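Local coordinates for protein VlsE1 (Borreliella burgdorferi, PDB 1L8W) that is a surface lipoprotein antigen of the Lyme disease spirochaete whose sequence variation probably helps the bacterium evade the host immune response, at residues K153-G158 and G280-G285; K192-A197 and A273-L278; K245-A250 and D269-A274; G162-V167 and T229-A234; E49-K54 and K59-T64. One frame throughout, in Å; residues are numbered along the deposited sequence.

Contact 1 (K153-G158 and G280-G285)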
# COMPACT_ATOMS: atom_id res chain seq x y z
N LYS A 153 -10.27 -0.20 -10.12
CA LYS A 153 -9.22 0.71 -10.53
C LYS A 153 -9.24 2.08 -9.86
O LYS A 153 -8.19 2.66 -9.62
CB LYS A 153 -9.22 0.86 -12.06
CG LYS A 153 -10.60 0.84 -12.68
CD LYS A 153 -10.54 1.16 -14.17
CE LYS A 153 -9.99 2.56 -14.39
NZ LYS A 153 -9.94 2.95 -15.83
N ALA A 154 -10.43 2.59 -9.56
CA ALA A 154 -10.54 3.89 -8.91
C ALA A 154 -10.00 3.83 -7.48
O ALA A 154 -9.46 4.81 -6.97
CB ALA A 154 -11.99 4.37 -8.90
N SER A 155 -10.16 2.68 -6.83
CA SER A 155 -9.66 2.49 -5.47
C SER A 155 -8.14 2.33 -5.52
O SER A 155 -7.41 2.93 -4.72
CB SER A 155 -10.29 1.25 -4.83
OG SER A 155 -9.78 1.02 -3.53
N VAL A 156 -7.66 1.52 -6.46
CA VAL A 156 -6.23 1.27 -6.63
C VAL A 156 -5.47 2.56 -6.91
O VAL A 156 -4.59 2.96 -6.15
CB VAL A 156 -5.94 0.30 -7.80
CG1 VAL A 156 -4.45 0.07 -7.92
CG2 VAL A 156 -6.64 -1.03 -7.59
N LYS A 157 -5.82 3.23 -8.01
CA LYS A 157 -5.15 4.46 -8.40
C LYS A 157 -5.30 5.57 -7.39
O LYS A 157 -4.37 6.37 -7.20
CB LYS A 157 -5.66 4.94 -9.76
CG LYS A 157 -5.24 4.07 -10.93
CD LYS A 157 -5.41 4.81 -12.24
CE LYS A 157 -6.86 5.18 -12.47
NZ LYS A 157 -7.72 3.97 -12.45
N GLY A 158 -6.47 5.64 -6.76
CA GLY A 158 -6.70 6.67 -5.77
C GLY A 158 -5.87 6.45 -4.53
O GLY A 158 -5.33 7.38 -3.94
N GLY A 280 -4.30 -5.66 -1.74
CA GLY A 280 -4.88 -5.95 -0.44
C GLY A 280 -5.64 -4.79 0.18
O GLY A 280 -6.61 -5.01 0.90
N MSE A 281 -5.23 -3.56 -0.10
CA MSE A 281 -5.90 -2.39 0.45
C MSE A 281 -7.11 -1.95 -0.37
O MSE A 281 -8.07 -1.39 0.17
CB MSE A 281 -4.96 -1.18 0.53
CG MSE A 281 -3.74 -1.32 1.41
SE MSE A 281 -2.68 0.33 1.41
CE MSE A 281 -3.25 1.07 3.06
N ALA A 282 -7.07 -2.19 -1.68
CA ALA A 282 -8.15 -1.74 -2.55
C ALA A 282 -9.42 -2.59 -2.59
O ALA A 282 -9.40 -3.80 -2.36
CB ALA A 282 -7.62 -1.54 -3.96
N LYS A 283 -10.52 -1.92 -2.90
CA LYS A 283 -11.83 -2.55 -3.04
C LYS A 283 -11.78 -3.57 -4.18
O LYS A 283 -11.20 -3.30 -5.23
CB LYS A 283 -12.86 -1.47 -3.35
CG LYS A 283 -14.13 -1.97 -4.03
CD LYS A 283 -14.92 -0.81 -4.61
CE LYS A 283 -16.19 -0.56 -3.83
NZ LYS A 283 -17.18 -1.66 -4.00
N ASP A 284 -12.42 -4.72 -3.97
CA ASP A 284 -12.49 -5.81 -4.94
C ASP A 284 -11.15 -6.48 -5.22
O ASP A 284 -11.06 -7.34 -6.10
CB ASP A 284 -13.09 -5.34 -6.27
CG ASP A 284 -14.56 -4.95 -6.14
OD1 ASP A 284 -15.29 -5.56 -5.33
OD2 ASP A 284 -14.98 -4.03 -6.88
N GLY A 285 -10.11 -6.10 -4.48
CA GLY A 285 -8.81 -6.71 -4.69
C GLY A 285 -8.73 -8.01 -3.92
O GLY A 285 -8.75 -8.01 -2.70
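A282 and K283, at the point where helix 269-281 ends, lie against S155 and V156 in the first turn of helix 153-170. G280 and M281 complete the helix. A282 is the first residue with extended backbone angles, and its CA comes within 5.4 Å of the CA of S155. Its methyl does two jobs: A282 CB packs 3.8 Å from V156 CG2, and the same CB sits 3.4 Å from S155 OG. K283 then donates its backbone N-H to S155 OG, at 3.1 Å between K283 N and S155 OG, with a nearly straight angle of 164°. The torsion of S155 explains the reach: chi1 of 178° swings OG away from its own backbone N and out toward the loop. That hydroxyl is also hydrogen-bonded to A131 O, so the buried group is paired both as acceptor (from K283 N) and as donor (to A131 O). K283 and D284 occupy the corners of a type II beta turn, closed by G285 N bonding to A282 O at 3.2 Å. K59 NZ gathers the carbonyls of G280, at the helix end, and of A282 and G285, at the two ends of the turn. Around the contact, V156 packs on I248 and I252 of helix 247-252, M281 meets V309 and L313 of helix 294-333, and strand 287-288 follows shortly after the turn.

Contact 2 (K192-A197 and A273-L278)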
# COMPACT_ATOMS: atom_id res chain seq x y z
N LYS A 192 0.85 -15.35 -10.07
CA LYS A 192 -0.22 -16.33 -10.26
C LYS A 192 -1.44 -16.04 -9.39
O LYS A 192 -2.54 -16.50 -9.69
CB LYS A 192 0.30 -17.74 -9.95
CG LYS A 192 1.51 -18.14 -10.76
CD LYS A 192 1.99 -19.54 -10.42
CE LYS A 192 3.09 -19.97 -11.39
NZ LYS A 192 3.52 -21.37 -11.14
N LEU A 193 -1.22 -15.29 -8.32
CA LEU A 193 -2.29 -14.94 -7.39
C LEU A 193 -3.15 -13.82 -7.95
O LEU A 193 -4.26 -13.59 -7.48
CB LEU A 193 -1.69 -14.50 -6.05
CG LEU A 193 -0.75 -15.53 -5.42
CD1 LEU A 193 -0.28 -15.03 -4.08
CD2 LEU A 193 -1.45 -16.87 -5.27
N PHE A 194 -2.63 -13.14 -8.97
CA PHE A 194 -3.33 -12.03 -9.61
C PHE A 194 -4.19 -12.45 -10.80
O PHE A 194 -4.78 -11.60 -11.48
CB PHE A 194 -2.31 -10.97 -10.03
CG PHE A 194 -1.62 -10.29 -8.87
CD1 PHE A 194 -0.68 -10.97 -8.11
CD2 PHE A 194 -1.98 -9.01 -8.48
CE1 PHE A 194 -0.11 -10.39 -6.98
CE2 PHE A 194 -1.41 -8.41 -7.36
CZ PHE A 194 -0.48 -9.10 -6.60
N GLY A 195 -4.28 -13.75 -11.04
CA GLY A 195 -5.07 -14.23 -12.16
C GLY A 195 -6.42 -14.78 -11.75
O GLY A 195 -6.93 -14.46 -10.68
N LYS A 196 -7.00 -15.62 -12.60
CA LYS A 196 -8.30 -16.21 -12.31
C LYS A 196 -8.15 -17.33 -11.30
O LYS A 196 -7.04 -17.73 -10.94
CB LYS A 196 -8.94 -16.74 -13.60
CG LYS A 196 -8.11 -17.75 -14.34
CD LYS A 196 -8.64 -17.99 -15.74
CE LYS A 196 -8.56 -16.72 -16.59
NZ LYS A 196 -8.99 -16.96 -17.99
N ALA A 197 -9.29 -17.82 -10.81
CA ALA A 197 -9.30 -18.89 -9.82
C ALA A 197 -9.98 -20.13 -10.38
O ALA A 197 -10.46 -20.12 -11.51
CB ALA A 197 -10.03 -18.43 -8.57
N ALA A 273 5.86 -6.64 -3.96
CA ALA A 273 5.34 -6.29 -2.63
C ALA A 273 4.38 -5.10 -2.70
O ALA A 273 3.43 -5.00 -1.91
CB ALA A 273 6.50 -5.99 -1.69
N ALA A 274 4.62 -4.20 -3.66
CA ALA A 274 3.77 -3.03 -3.87
C ALA A 274 2.45 -3.44 -4.53
O ALA A 274 1.38 -2.92 -4.16
CB ALA A 274 4.47 -2.00 -4.74
N ALA A 275 2.52 -4.33 -5.51
CA ALA A 275 1.33 -4.81 -6.21
C ALA A 275 0.43 -5.50 -5.20
O ALA A 275 -0.79 -5.38 -5.23
CB ALA A 275 1.71 -5.79 -7.32
N ILE A 276 1.09 -6.22 -4.31
CA ILE A 276 0.44 -6.97 -3.26
C ILE A 276 -0.24 -6.05 -2.25
O ILE A 276 -1.42 -6.22 -1.94
CB ILE A 276 1.46 -7.90 -2.54
CG1 ILE A 276 1.84 -9.05 -3.49
CG2 ILE A 276 0.89 -8.41 -1.24
CD1 ILE A 276 2.80 -10.08 -2.92
N ALA A 277 0.49 -5.06 -1.74
CA ALA A 277 -0.09 -4.14 -0.75
C ALA A 277 -1.24 -3.32 -1.32
O ALA A 277 -2.24 -3.11 -0.64
CB ALA A 277 0.99 -3.22 -0.19
N LEU A 278 -1.10 -2.88 -2.56
CA LEU A 278 -2.15 -2.10 -3.21
C LEU A 278 -3.41 -2.94 -3.41
O LEU A 278 -4.52 -2.47 -3.18
CB LEU A 278 -1.69 -1.56 -4.56
CG LEU A 278 -0.89 -0.25 -4.56
CD1 LEU A 278 -0.22 -0.06 -5.90
CD2 LEU A 278 -1.83 0.91 -4.24
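F194 bridges to A275 and I276 with the far edge of its ring, formed by CE2 and CZ. The arrangement is plain apolar packing, an aromatic residue from the long loop between helices 153-170 and 205-216 inserted against buried helix 269-281. The backbones stay well apart, 9.0 Å between the CA atoms of F194 and I276; the ring bridges about half of that gap, and the A275 and I276 groups reach out from the helix to fill the rest. Its close-packed end rests on three groups. I276 CG1 lies 3.9 Å from F194 CZ, and A275 O lies 3.8 Å from F194 CE2; both partners sit at the rim, near the plane of the ring. The methyl of A275 adds a third touch, with A275 CB 4.0 Å from F194 CZ. The F194 and I276 side chains cross at about a right angle, so the ring meets one methylene. A chi1 of -66°, which sets CG of F194 opposite its carbonyl carbon, sends the ring toward helix 269-281. The other side is loose: past F194 the chain turns off through G195 and K196, both partly exposed. F194 also meets the ring of F261, planes about 55° apart, and touches P241. L193 beside it packs on A211 of helix 205-216 and I301 of helix 294-333, and A275 touches A250 of helix 247-252.

Contact 3 (K245-A250 and D269-A274)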
# COMPACT_ATOMS: atom_id res chain seq x y z
N LYS A 245 3.62 -3.55 -16.10
CA LYS A 245 4.94 -2.93 -16.00
C LYS A 245 5.11 -2.07 -14.74
O LYS A 245 6.20 -1.54 -14.48
CB LYS A 245 5.23 -2.08 -17.24
CG LYS A 245 5.50 -2.90 -18.52
CD LYS A 245 5.77 -2.01 -19.72
CE LYS A 245 6.11 -2.82 -20.97
NZ LYS A 245 7.38 -3.59 -20.82
N ASN A 246 4.04 -1.93 -13.95
CA ASN A 246 4.11 -1.17 -12.71
C ASN A 246 3.17 -1.81 -11.69
O ASN A 246 2.20 -2.48 -12.07
CB ASN A 246 3.74 0.30 -12.97
CG ASN A 246 2.31 0.48 -13.46
OD1 ASN A 246 1.35 0.31 -12.70
ND2 ASN A 246 2.15 0.82 -14.74
N PRO A 247 3.43 -1.63 -10.39
CA PRO A 247 2.55 -2.25 -9.39
C PRO A 247 1.05 -1.87 -9.45
O PRO A 247 0.19 -2.67 -9.05
CB PRO A 247 3.22 -1.91 -8.06
CG PRO A 247 4.03 -0.70 -8.35
CD PRO A 247 4.55 -0.93 -9.75
N ILE A 248 0.74 -0.67 -9.93
CA ILE A 248 -0.66 -0.23 -10.05
C ILE A 248 -1.38 -1.06 -11.12
O ILE A 248 -2.49 -1.55 -10.90
CB ILE A 248 -0.75 1.29 -10.39
CG1 ILE A 248 -0.28 2.12 -9.19
CG2 ILE A 248 -2.18 1.67 -10.78
CD1 ILE A 248 -0.31 3.61 -9.43
N ALA A 249 -0.74 -1.23 -12.27
CA ALA A 249 -1.32 -2.01 -13.36
C ALA A 249 -1.46 -3.48 -12.97
O ALA A 249 -2.41 -4.17 -13.39
CB ALA A 249 -0.46 -1.89 -14.60
N ALA A 250 -0.52 -3.96 -12.17
CA ALA A 250 -0.53 -5.35 -11.72
C ALA A 250 -1.61 -5.58 -10.67
O ALA A 250 -2.30 -6.60 -10.71
CB ALA A 250 0.85 -5.76 -11.17
N ASP A 269 11.30 -7.63 -6.12
CA ASP A 269 10.62 -7.72 -4.83
C ASP A 269 9.87 -6.50 -4.31
O ASP A 269 8.82 -6.65 -3.69
CB ASP A 269 11.62 -8.17 -3.76
CG ASP A 269 12.14 -9.57 -4.00
OD1 ASP A 269 11.31 -10.48 -4.22
OD2 ASP A 269 13.38 -9.76 -3.95
N ASP A 270 10.39 -5.31 -4.54
CA ASP A 270 9.69 -4.13 -4.05
C ASP A 270 8.45 -3.80 -4.90
O ASP A 270 7.47 -3.25 -4.38
CB ASP A 270 10.65 -2.94 -3.95
CG ASP A 270 11.35 -2.64 -5.26
OD1 ASP A 270 11.31 -3.50 -6.17
OD2 ASP A 270 11.96 -1.54 -5.36
N GLN A 271 8.48 -4.18 -6.18
CA GLN A 271 7.37 -3.96 -7.10
C GLN A 271 6.27 -4.99 -6.83
O GLN A 271 5.07 -4.67 -6.83
CB GLN A 271 7.84 -4.12 -8.54
CG GLN A 271 9.00 -3.23 -8.93
CD GLN A 271 8.68 -1.76 -8.77
OE1 GLN A 271 7.65 -1.28 -9.23
NE2 GLN A 271 9.57 -1.03 -8.10
N ILE A 272 6.68 -6.23 -6.61
CA ILE A 272 5.74 -7.29 -6.30
C ILE A 272 5.05 -6.96 -4.97
O ILE A 272 3.83 -7.00 -4.87
CB ILE A 272 6.46 -8.64 -6.17
CG1 ILE A 272 7.08 -9.00 -7.52
CG2 ILE A 272 5.50 -9.70 -5.68
CD1 ILE A 272 7.93 -10.24 -7.50
N ALA A 273 5.86 -6.64 -3.96
CA ALA A 273 5.34 -6.29 -2.63
C ALA A 273 4.38 -5.10 -2.70
O ALA A 273 3.43 -5.00 -1.91
CB ALA A 273 6.50 -5.99 -1.69
N ALA A 274 4.62 -4.20 -3.66
CA ALA A 274 3.77 -3.03 -3.87
C ALA A 274 2.45 -3.44 -4.53
O ALA A 274 1.38 -2.92 -4.16
CB ALA A 274 4.47 -2.00 -4.74
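P247 fits against Q271 and A274, one turn apart on helix 269-281, and the backbones come close here: 5.6 Å between the CA atoms of P247 and Q271. The ring carbons divide their contacts. P247 CB faces A274 CB and Q271 O, each 3.5 Å away; P247 CD meets Q271 OE1 at 3.2 Å, a short carbon-oxygen approach; and CG lies between OE1 and the alanine methyl. The glutamine gets there because its chain bends at chi2, -59°, which brings OE1 round to CD and CG of the proline, the two side chains crossing at a slant. P247 is the first residue of helix 247-252, a position that suits proline because its missing N-H is not needed in the first turn. Immediately before it, N246 is the N-cap: its OD1 accepts from A249 N at 2.6 Å, with an angle of 161° at the hydrogen and the donor tilted 33° from the carbonyl plane. This bond satisfies an N-H that the short helix would otherwise leave without a partner at its start. The amide of N246 is held in turn by ND2 bonding to E235 O, which fixes which end of the amide faces the helix. Further out, M266 lies against both P247 and Q271, while helix 220-230 contributes A230 beside the proline and A226 beside the glutamine.

Contact 4 (G162-V167 and T229-A234)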
# COMPACT_ATOMS: atom_id res chain seq x y z
N GLY A 162 -3.04 9.03 -3.42
CA GLY A 162 -3.11 9.59 -2.08
C GLY A 162 -1.75 9.43 -1.43
O GLY A 162 -1.21 10.37 -0.86
N ILE A 163 -1.20 8.22 -1.54
CA ILE A 163 0.11 7.92 -0.97
C ILE A 163 1.19 8.80 -1.59
O ILE A 163 2.07 9.29 -0.88
CB ILE A 163 0.46 6.44 -1.16
CG1 ILE A 163 -0.48 5.58 -0.32
CG2 ILE A 163 1.92 6.19 -0.79
CD1 ILE A 163 -0.16 4.11 -0.32
N LYS A 164 1.13 9.02 -2.90
CA LYS A 164 2.11 9.88 -3.55
C LYS A 164 2.00 11.30 -2.99
O LYS A 164 3.01 11.94 -2.68
CB LYS A 164 1.90 9.91 -5.07
CG LYS A 164 2.87 10.86 -5.79
CD LYS A 164 2.87 10.66 -7.30
CE LYS A 164 1.74 11.42 -7.97
NZ LYS A 164 2.01 12.88 -8.05
N GLU A 165 0.77 11.79 -2.84
CA GLU A 165 0.53 13.13 -2.30
C GLU A 165 1.05 13.23 -0.87
O GLU A 165 1.63 14.25 -0.47
CB GLU A 165 -0.96 13.46 -2.35
CG GLU A 165 -1.42 14.10 -3.67
CD GLU A 165 -2.91 13.94 -3.94
OE1 GLU A 165 -3.71 14.02 -2.98
OE2 GLU A 165 -3.28 13.77 -5.12
N ILE A 166 0.84 12.18 -0.09
CA ILE A 166 1.30 12.19 1.29
C ILE A 166 2.82 12.31 1.34
O ILE A 166 3.36 13.16 2.03
CB ILE A 166 0.88 10.90 2.02
CG1 ILE A 166 -0.62 10.93 2.33
CG2 ILE A 166 1.70 10.75 3.29
CD1 ILE A 166 -1.15 9.64 2.94
N VAL A 167 3.48 11.45 0.58
CA VAL A 167 4.94 11.41 0.52
C VAL A 167 5.54 12.72 0.01
O VAL A 167 6.57 13.16 0.51
CB VAL A 167 5.42 10.24 -0.37
CG1 VAL A 167 6.95 10.20 -0.41
CG2 VAL A 167 4.87 8.91 0.18
N THR A 229 6.31 5.87 -7.06
CA THR A 229 6.78 5.89 -8.45
C THR A 229 5.68 5.40 -9.38
O THR A 229 5.44 5.97 -10.44
CB THR A 229 8.01 4.96 -8.63
OG1 THR A 229 9.05 5.37 -7.74
CG2 THR A 229 8.53 5.01 -10.06
N ALA A 230 5.01 4.33 -8.97
CA ALA A 230 3.94 3.76 -9.75
C ALA A 230 2.85 4.79 -10.06
O ALA A 230 2.37 4.87 -11.18
CB ALA A 230 3.34 2.58 -9.02
N ALA A 231 2.49 5.58 -9.05
CA ALA A 231 1.45 6.60 -9.21
C ALA A 231 1.79 7.60 -10.31
O ALA A 231 0.90 8.27 -10.84
CB ALA A 231 1.24 7.35 -7.89
N ASP A 232 3.06 7.68 -10.66
CA ASP A 232 3.50 8.61 -11.70
C ASP A 232 3.57 7.97 -13.09
O ASP A 232 3.78 8.66 -14.08
CB ASP A 232 4.86 9.20 -11.32
CG ASP A 232 4.74 10.25 -10.23
OD1 ASP A 232 4.20 11.34 -10.51
OD2 ASP A 232 5.17 9.98 -9.08
N ALA A 233 3.37 6.66 -13.16
CA ALA A 233 3.39 5.96 -14.44
C ALA A 233 2.24 6.46 -15.30
O ALA A 233 1.32 7.13 -14.81
CB ALA A 233 3.26 4.45 -14.22
N ALA A 234 2.28 6.15 -16.59
CA ALA A 234 1.23 6.59 -17.50
C ALA A 234 0.29 5.45 -17.83
O ALA A 234 -0.90 5.68 -18.10
CB ALA A 234 1.86 7.13 -18.78
O HOH W 1 1.53 12.64 -10.84
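K164 and D232 meet with their side chains at about a right angle, the lysine running across the carboxylate instead of pointing straight into it. The aliphatic part comes very near: K164 CD is 3.0 Å from D232 OD2, a tight and possibly strained approach, and K164 CE is 3.5 Å from D232 OD1. The attraction lies with the ammonium group and a water. With chi1 at 178° the lysine first stretches out from helix 153-170, and then bends at both chi3 (83°) and chi4 (75°), which curls the ammonium group round to the OD1 side. There K164 NZ lies 3.6 Å from D232 OD1, a salt bridge on the long side. A water molecule makes good the gap, accepting from K164 NZ at 2.8 Å and donating to D232 OD1 at 3.0 Å. The electrostatic link is therefore partly direct and partly relayed, as might be expected at the protein surface. NZ has a second, weak and long ion pair with E168. The methyl of A231 packs on the lysine stem, with A231 CB 3.7 Å from K164 CD. A type I beta turn from A230 to A233, closed by A233 N bonding to A230 O, presents A231 and D232 together. Beneath this polar link, I163 and V167 pack on L224, I227 and V228 of helix 220-230; I163 and I166 also reach I316 of helix 294-333, and A230 rests on P247 and I248 of helix 247-252.

Contact 5 (E49-K54 and K59-T64)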
# COMPACT_ATOMS: atom_id res chain seq x y z
N GLU A 49 -1.22 -0.81 19.19
CA GLU A 49 -0.60 -2.05 18.70
C GLU A 49 -1.67 -3.11 18.46
O GLU A 49 -1.57 -3.91 17.53
CB GLU A 49 0.42 -2.58 19.71
CG GLU A 49 1.62 -1.67 19.96
CD GLU A 49 2.65 -1.69 18.84
OE1 GLU A 49 2.55 -2.55 17.93
OE2 GLU A 49 3.59 -0.85 18.87
N ALA A 50 -2.70 -3.12 19.31
CA ALA A 50 -3.80 -4.08 19.17
C ALA A 50 -4.41 -3.82 17.80
O ALA A 50 -4.89 -4.73 17.13
CB ALA A 50 -4.84 -3.87 20.26
N PHE A 51 -4.40 -2.55 17.40
CA PHE A 51 -4.89 -2.14 16.09
C PHE A 51 -3.59 -2.11 15.32
O PHE A 51 -2.57 -1.68 15.86
CB PHE A 51 -5.48 -0.72 16.15
CG PHE A 51 -6.13 -0.28 14.86
CD1 PHE A 51 -7.42 -0.70 14.53
CD2 PHE A 51 -5.44 0.52 13.95
CE1 PHE A 51 -8.01 -0.34 13.31
CE2 PHE A 51 -6.02 0.89 12.73
CZ PHE A 51 -7.31 0.46 12.41
N GLY A 52 -3.57 -2.56 14.09
CA GLY A 52 -2.31 -2.52 13.37
C GLY A 52 -1.73 -3.91 13.27
O GLY A 52 -1.34 -4.32 12.18
N PHE A 53 -1.69 -4.62 14.39
CA PHE A 53 -1.21 -6.00 14.40
C PHE A 53 -2.37 -6.93 14.70
O PHE A 53 -2.18 -8.11 14.98
CB PHE A 53 -0.11 -6.19 15.44
CG PHE A 53 1.25 -5.75 14.97
CD1 PHE A 53 1.79 -6.28 13.80
CD2 PHE A 53 1.97 -4.80 15.67
CE1 PHE A 53 3.03 -5.86 13.34
CE2 PHE A 53 3.22 -4.38 15.22
CZ PHE A 53 3.74 -4.90 14.05
N LYS A 54 -3.58 -6.37 14.65
CA LYS A 54 -4.79 -7.13 14.90
C LYS A 54 -4.82 -8.32 13.96
O LYS A 54 -4.10 -8.37 12.96
CB LYS A 54 -6.02 -6.24 14.64
CG LYS A 54 -6.14 -5.76 13.19
CD LYS A 54 -7.44 -5.00 12.90
CE LYS A 54 -8.67 -5.90 13.06
NZ LYS A 54 -9.91 -5.27 12.52
N LYS A 59 -9.98 -4.37 4.75
CA LYS A 59 -9.71 -3.26 3.87
C LYS A 59 -10.37 -2.01 4.49
O LYS A 59 -9.97 -0.89 4.22
CB LYS A 59 -10.29 -3.54 2.49
CG LYS A 59 -9.65 -4.72 1.76
CD LYS A 59 -10.36 -4.95 0.43
CE LYS A 59 -9.80 -6.14 -0.35
NZ LYS A 59 -8.40 -5.91 -0.84
N SER A 60 -11.40 -2.22 5.31
CA SER A 60 -12.10 -1.11 5.94
C SER A 60 -11.22 -0.51 7.06
O SER A 60 -11.35 0.67 7.39
CB SER A 60 -13.45 -1.57 6.51
OG SER A 60 -13.28 -2.48 7.57
N ASP A 61 -10.33 -1.33 7.62
CA ASP A 61 -9.42 -0.87 8.66
C ASP A 61 -8.46 0.15 8.05
O ASP A 61 -7.97 1.05 8.74
CB ASP A 61 -8.62 -2.04 9.24
CG ASP A 61 -9.44 -2.92 10.15
OD1 ASP A 61 -10.12 -2.37 11.04
OD2 ASP A 61 -9.41 -4.15 9.98
N VAL A 62 -8.22 0.01 6.75
CA VAL A 62 -7.33 0.91 6.03
C VAL A 62 -7.93 2.31 5.98
O VAL A 62 -7.24 3.32 6.13
CB VAL A 62 -7.08 0.41 4.58
CG1 VAL A 62 -6.20 1.41 3.82
CG2 VAL A 62 -6.42 -0.96 4.62
N LYS A 63 -9.24 2.37 5.76
CA LYS A 63 -9.94 3.64 5.71
C LYS A 63 -9.88 4.26 7.09
O LYS A 63 -9.59 5.45 7.24
CB LYS A 63 -11.39 3.43 5.27
CG LYS A 63 -12.17 4.71 4.98
CD LYS A 63 -13.61 4.38 4.62
CE LYS A 63 -14.40 5.62 4.26
NZ LYS A 63 -13.91 6.22 3.00
N THR A 64 -10.16 3.44 8.10
CA THR A 64 -10.15 3.89 9.49
C THR A 64 -8.79 4.50 9.85
O THR A 64 -8.71 5.53 10.52
CB THR A 64 -10.46 2.71 10.44
OG1 THR A 64 -11.76 2.20 10.14
CG2 THR A 64 -10.41 3.15 11.90
O HOH W 2 -10.65 -3.09 13.65
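At F51 the chain leaves helix 45-50 with extended backbone angles and is turned by G52, whose positive phi favours glycine, so that F51 and K54 both extend toward D61 on helix 59-80. K54 and D61 approach from opposite directions and form a salt bridge: K54 NZ is 2.8 Å from D61 OD2, reaching that oxygen on its syn side, 27° out of the carboxylate plane. A water completes the link, taking a hydrogen bond from K54 NZ at 2.6 Å and giving one to D61 OD1 at 2.8 Å. The ring of F51 stands nearly perpendicular to the carboxylate, the planes 86° apart, with F51 CE1 3.7 Å from D61 OD1. One turn along the helix, T64 CG2 lies 4.1 Å from F51 CZ. The chi1 of T64, -61°, turns its hydroxyl back to donate to S60 O, 3.2 Å between T64 OG1 and S60 O, leaving the methyl for the phenylalanine. D61 OD2 also accepts from K58 N, so one oxygen serves both the ammonium group and the backbone near the helix start. These partners and the water, together with the surface setting, probably favour the charged carboxylate of D61.

Contact 5 closes first along the chain, before contact 1 opens; the large loop of contact 1 then encloses contacts 2, 3 and 4. Contacts 1, 2 and 3 all use helix 269-281, and the centres of contacts 2 and 3, about 9 Å apart, are the nearest pair, sharing A273 and A274. Contact 4 joins the same helix 153-170 as contact 1, about 14 Å from it between centres, and touches contact 3 through A230 and P247. Contact 5 lies across the chain's centre from contacts 3 and 4, yet K59 ties it to the turn of contact 1. Helix 269-281 thus serves as a common core element, with polar contacts 4 and 5 at the surface.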